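PDB 3BMA: D-alanyl-lipoteichoic acid synthetase from Streptococcus pneumoniae, which probably takes part in the D-alanylation of lipoteichoic acid during cell wall biogenesis, as a membrane-associated member of the DltD family. Local coordinates for residues P118-F121 with Q122-N126; T148-L151 with Q152-N156. The protein carries 1 engineered substitution. One frame throughout, in Å; residues are numbered along the deposited sequence.

Interaction 1: residues P118-F121 with Q122-N126; sequences PAAF and QQYFN
P118 O takes a weak i to i+4 bond from Q122 N at 3.4 Å. The CG of Q122 packs against the same oxygen, and its extended chain runs back along the first turn. P118 O has a further donor outside this turn, the side-chain amide of Q153. A119 O faces Q123 NE2 at 3.4 Å. This bond is weak but nearly straight, 169° at the hydrogen. The side chain of Q123 is extended beyond CG, which carries the amide back over the helix to that oxygen. A120 O accepts Q123 N at 3.3 Å, an i to i+3 bond. It also lies over one face of the Y124 ring, 3.2 Å from CE2, while Y124 OH bonds to G79 O. The i to i+3 bonds resemble those of a 3-10 turn, in the short helix 118-124 of this DltD family protein. F121 O is gripped twice, by Y124 N at 3.1 Å and more weakly by F125 N at 3.3 Å. The F121 and F125 side chains run alongside each other in the same direction. Both have CG anti to the backbone N (chi1 -173° for F121). Their planes are 25° off parallel and so far offset that the rings barely overlap, with centroids 5.5 Å apart. F121 CE2 meets F125 CB at 3.6 Å. F88 of helix 83-90 meets the F125 ring edge to face.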
loop_
_atom_site.group_PDB
_atom_site.type_symbol
_atom_site.label_atom_id
_atom_site.label_comp_id
_atom_site.label_asym_id
_atom_site.label_seq_id
_atom_site.Cartn_x
_atom_site.Cartn_y
_atom_site.Cartn_z
ATOM N N PRO C 118 -14.807 -3.356 33.074
ATOM C CA PRO C 118 -14.084 -3.804 31.879
ATOM C C PRO C 118 -14.722 -5.004 31.172
ATOM O O PRO C 118 -14.636 -5.100 29.953
ATOM C CB PRO C 118 -12.707 -4.186 32.427
ATOM C CG PRO C 118 -12.570 -3.396 33.683
ATOM C CD PRO C 118 -13.944 -3.413 34.268
ATOM N N ALA C 119 -15.354 -5.895 31.932
ATOM C CA ALA C 119 -16.076 -7.039 31.376
ATOM C C ALA C 119 -17.310 -6.614 30.588
ATOM O O ALA C 119 -17.686 -7.271 29.620
ATOM C CB ALA C 119 -16.461 -8.024 32.487
ATOM N N ALA C 120 -17.936 -5.516 31.011
ATOM C CA ALA C 120 -19.080 -4.936 30.302
ATOM C C ALA C 120 -18.666 -4.221 29.013
ATOM O O ALA C 120 -19.287 -4.418 27.970
ATOM C CB ALA C 120 -19.862 -3.993 31.217
ATOM N N PHE C 121 -17.612 -3.407 29.096
ATOM C CA PHE C 121 -17.062 -2.664 27.948
ATOM C C PHE C 121 -16.763 -3.528 26.721
ATOM O O PHE C 121 -17.074 -3.129 25.599
ATOM C CB PHE C 121 -15.785 -1.920 28.366
ATOM C CG PHE C 121 -15.230 -0.991 27.309
ATOM C CD1 PHE C 121 -15.601 0.347 27.285
ATOM C CD2 PHE C 121 -14.316 -1.446 26.356
ATOM C CE1 PHE C 121 -15.098 1.210 26.317
ATOM C CE2 PHE C 121 -13.803 -0.587 25.387
ATOM C CZ PHE C 121 -14.194 0.744 25.369
ATOM N N GLN C 122 -16.153 -4.693 26.956
ATOM C CA GLN C 122 -15.704 -5.633 25.923
ATOM C C GLN C 122 -16.807 -6.065 24.965
ATOM O O GLN C 122 -16.551 -6.341 23.790
ATOM C CB GLN C 122 -15.144 -6.893 26.585
ATOM C CG GLN C 122 -13.778 -6.741 27.210
ATOM C CD GLN C 122 -13.395 -7.907 28.106
ATOM O OE1 GLN C 122 -12.248 -8.010 28.543
ATOM N NE2 GLN C 122 -14.349 -8.792 28.382
ATOM N N GLN C 123 -18.028 -6.130 25.488
ATOM C CA GLN C 123 -19.177 -6.581 24.730
ATOM C C GLN C 123 -19.654 -5.561 23.700
ATOM O O GLN C 123 -20.211 -5.940 22.670
ATOM C CB GLN C 123 -20.316 -6.951 25.680
ATOM C CG GLN C 123 -19.956 -8.056 26.669
ATOM C CD GLN C 123 -21.105 -8.415 27.599
ATOM O OE1 GLN C 123 -22.216 -8.715 27.152
ATOM N NE2 GLN C 123 -20.840 -8.393 28.901
ATOM N N TYR C 124 -19.421 -4.276 23.967
ATOM C CA TYR C 124 -20.008 -3.211 23.149
ATOM C C TYR C 124 -18.990 -2.491 22.256
ATOM O O TYR C 124 -19.355 -1.641 21.444
ATOM C CB TYR C 124 -20.787 -2.214 24.024
ATOM C CG TYR C 124 -21.591 -2.853 25.149
ATOM C CD1 TYR C 124 -22.527 -3.858 24.891
ATOM C CD2 TYR C 124 -21.424 -2.437 26.470
ATOM C CE1 TYR C 124 -23.252 -4.447 25.919
ATOM C CE2 TYR C 124 -22.151 -3.013 27.506
ATOM C CZ TYR C 124 -23.060 -4.020 27.224
ATOM O OH TYR C 124 -23.786 -4.597 28.246
ATOM N N PHE C 125 -17.716 -2.844 22.409
ATOM C CA PHE C 125 -16.651 -2.302 21.574
ATOM C C PHE C 125 -16.265 -3.334 20.512
ATOM O O PHE C 125 -15.799 -4.431 20.843
ATOM C CB PHE C 125 -15.447 -1.930 22.444
ATOM C CG PHE C 125 -14.335 -1.232 21.701
ATOM C CD1 PHE C 125 -14.440 0.110 21.364
ATOM C CD2 PHE C 125 -13.177 -1.913 21.363
ATOM C CE1 PHE C 125 -13.417 0.758 20.687
ATOM C CE2 PHE C 125 -12.142 -1.274 20.690
ATOM C CZ PHE C 125 -12.263 0.065 20.349
ATOM N N ASN C 126 -16.484 -2.994 19.244
ATOM C CA ASN C 126 -16.047 -3.844 18.137
ATOM C C ASN C 126 -14.878 -3.225 17.369
ATOM O O ASN C 126 -14.437 -2.125 17.702
ATOM C CB ASN C 126 -17.221 -4.209 17.205
ATOM C CG ASN C 126 -17.845 -3.001 16.513
ATOM O OD1 ASN C 126 -17.311 -1.892 16.541
ATOM N ND2 ASN C 126 -18.984 -3.225 15.868
#

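Interaction 2: residues T148-L151 with Q152-N156; sequences TRLL and QQFPN
T148 and Q152 meet where the last turns of helix 141-153 lead into its C-terminal end. T148 O accepts Q152 N at 3.1 Å, and R149 O accepts Q153 N in the same i to i+4 pattern. The helix belongs to the DltD family domain, whose relatives include the SGNH hydrolases. Q152 has its CG beside the backbone N and an extended chain beyond it (chi2 168°). This lays the side chain back along the preceding turn, past T148 O, and brings the amide between T148 and R149. Its NE2 lies 3.9 Å from T148 CG2, a packing contact. Its OE1 accepts R149 NH1 at 3.2 Å, with the donor nearly in line with the C=O bond. The guanidinium and amide planes are almost perpendicular, 79° apart. R149 reaches this position by bending at chi2 and chi3, and the bend also sets CD beside Q152 OE1. R149 NH2 also makes a salt bridge to D277, which gives the guanidinium a second partner. The guanidinium charge would probably polarise the Q152 side-chain carbonyl.

Further along, L150 CD2 comes up to the edge of the F154 ring, 3.9 Å from CD1. Q153 CG lies over the centre of one face of the same ring. F193 and F197 of a second subunit also meet this ring, so F154, just past the helix, lies at the subunit interface. F154 is the first residue to leave helical backbone angles, yet its N still closes the last turn. P155 CA makes a CH...O contact of 3.4 Å with L151 O. The F154 N to L150 O bond is 2.7 Å long and nearly straight, 170° at the hydrogen.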
loop_
_atom_site.group_PDB
_atom_site.type_symbol
_atom_site.label_atom_id
_atom_site.label_comp_id
_atom_site.label_asym_id
_atom_site.label_seq_id
_atom_site.Cartn_x
_atom_site.Cartn_y
_atom_site.Cartn_z
ATOM N N THR C 148 -5.301 6.135 25.680
ATOM C CA THR C 148 -4.782 5.726 26.984
ATOM C C THR C 148 -5.767 4.790 27.677
ATOM O O THR C 148 -5.372 3.752 28.204
ATOM C CB THR C 148 -4.498 6.956 27.877
ATOM O OG1 THR C 148 -3.654 7.873 27.170
ATOM C CG2 THR C 148 -3.822 6.557 29.184
ATOM N N ARG C 149 -7.048 5.154 27.650
ATOM C CA ARG C 149 -8.099 4.324 28.234
ATOM C C ARG C 149 -8.260 2.988 27.519
ATOM O O ARG C 149 -8.604 1.994 28.153
ATOM C CB ARG C 149 -9.433 5.071 28.263
ATOM C CG ARG C 149 -9.451 6.240 29.222
ATOM C CD ARG C 149 -9.427 5.783 30.666
ATOM N NE ARG C 149 -10.770 5.577 31.194
ATOM C CZ ARG C 149 -11.034 4.931 32.324
ATOM N NH1 ARG C 149 -10.048 4.418 33.048
ATOM N NH2 ARG C 149 -12.286 4.799 32.733
ATOM N N LEU C 150 -8.002 2.972 26.211
ATOM C CA LEU C 150 -8.060 1.743 25.416
ATOM C C LEU C 150 -6.957 0.751 25.773
ATOM O O LEU C 150 -7.212 -0.446 25.890
ATOM C CB LEU C 150 -8.029 2.048 23.916
ATOM C CG LEU C 150 -9.351 2.000 23.149
ATOM C CD1 LEU C 150 -9.092 2.295 21.686
ATOM C CD2 LEU C 150 -10.038 0.658 23.301
ATOM N N LEU C 151 -5.742 1.261 25.964
ATOM C CA LEU C 151 -4.595 0.432 26.347
ATOM C C LEU C 151 -4.660 -0.051 27.797
ATOM O O LEU C 151 -4.005 -1.029 28.154
ATOM C CB LEU C 151 -3.282 1.176 26.094
ATOM C CG LEU C 151 -2.879 1.388 24.631
ATOM C CD1 LEU C 151 -1.905 2.536 24.510
ATOM C CD2 LEU C 151 -2.296 0.122 24.012
ATOM N N GLN C 152 -5.432 0.645 28.631
ATOM C CA GLN C 152 -5.727 0.174 29.979
ATOM C C GLN C 152 -6.712 -0.989 29.911
ATOM O O GLN C 152 -6.579 -1.968 30.647
ATOM C CB GLN C 152 -6.308 1.302 30.832
ATOM C CG GLN C 152 -5.276 2.246 31.427
ATOM C CD GLN C 152 -5.891 3.502 32.025
ATOM O OE1 GLN C 152 -7.094 3.560 32.285
ATOM N NE2 GLN C 152 -5.063 4.517 32.240
ATOM N N GLN C 153 -7.692 -0.867 29.014
ATOM C CA GLN C 153 -8.740 -1.868 28.816
ATOM C C GLN C 153 -8.203 -3.101 28.100
ATOM O O GLN C 153 -8.357 -4.219 28.583
ATOM C CB GLN C 153 -9.899 -1.259 28.017
ATOM C CG GLN C 153 -10.953 -2.252 27.546
ATOM C CD GLN C 153 -11.886 -2.701 28.645
ATOM O OE1 GLN C 153 -12.123 -1.979 29.608
ATOM N NE2 GLN C 153 -12.422 -3.897 28.507
ATOM N N PHE C 154 -7.594 -2.885 26.937
ATOM C CA PHE C 154 -6.981 -3.958 26.165
ATOM C C PHE C 154 -5.487 -3.683 26.012
ATOM O O PHE C 154 -5.086 -3.022 25.050
ATOM C CB PHE C 154 -7.585 -4.051 24.764
ATOM C CG PHE C 154 -9.087 -4.116 24.719
ATOM C CD1 PHE C 154 -9.814 -3.102 24.099
ATOM C CD2 PHE C 154 -9.773 -5.206 25.241
ATOM C CE1 PHE C 154 -11.198 -3.163 24.021
ATOM C CE2 PHE C 154 -11.164 -5.272 25.169
ATOM C CZ PHE C 154 -11.875 -4.251 24.559
ATOM N N PRO C 155 -4.656 -4.198 26.941
ATOM C CA PRO C 155 -3.197 -4.022 26.846
ATOM C C PRO C 155 -2.599 -4.574 25.547
ATOM O O PRO C 155 -1.636 -4.010 25.024
ATOM C CB PRO C 155 -2.670 -4.793 28.061
ATOM C CG PRO C 155 -3.819 -4.839 29.009
ATOM C CD PRO C 155 -5.033 -4.964 28.142
ATOM N N ASN C 156 -3.179 -5.659 25.033
ATOM C CA ASN C 156 -2.811 -6.195 23.725
ATOM C C ASN C 156 -3.923 -5.989 22.692
ATOM O O ASN C 156 -4.450 -6.949 22.128
ATOM C CB ASN C 156 -2.425 -7.675 23.834
ATOM C CG ASN C 156 -1.041 -7.879 24.425
ATOM O OD1 ASN C 156 -0.158 -7.028 24.293
ATOM N ND2 ASN C 156 -0.842 -9.020 25.072
#

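From the N terminus, interaction 1 comes first, on the short helix 118-124 that follows strand 101-105 of the central parallel sheet. Interaction 2 follows at the end of helix 141-153, after helix 127-136. The two are in series and neither nests nor crosses. Each closes just a local turn, with no residues between its segments. The centres of interaction 1 and interaction 2 are about 12 Å apart, and the two touch directly. Q122 CG packs on Q153 NE2, and F125 CD2 meets F154 CE1 at 3.5 Å. This joins residues 118-125 to helix 141-153 and the residue after it. Both interactions pack on helix 83-90, and both reach F197 of a second subunit.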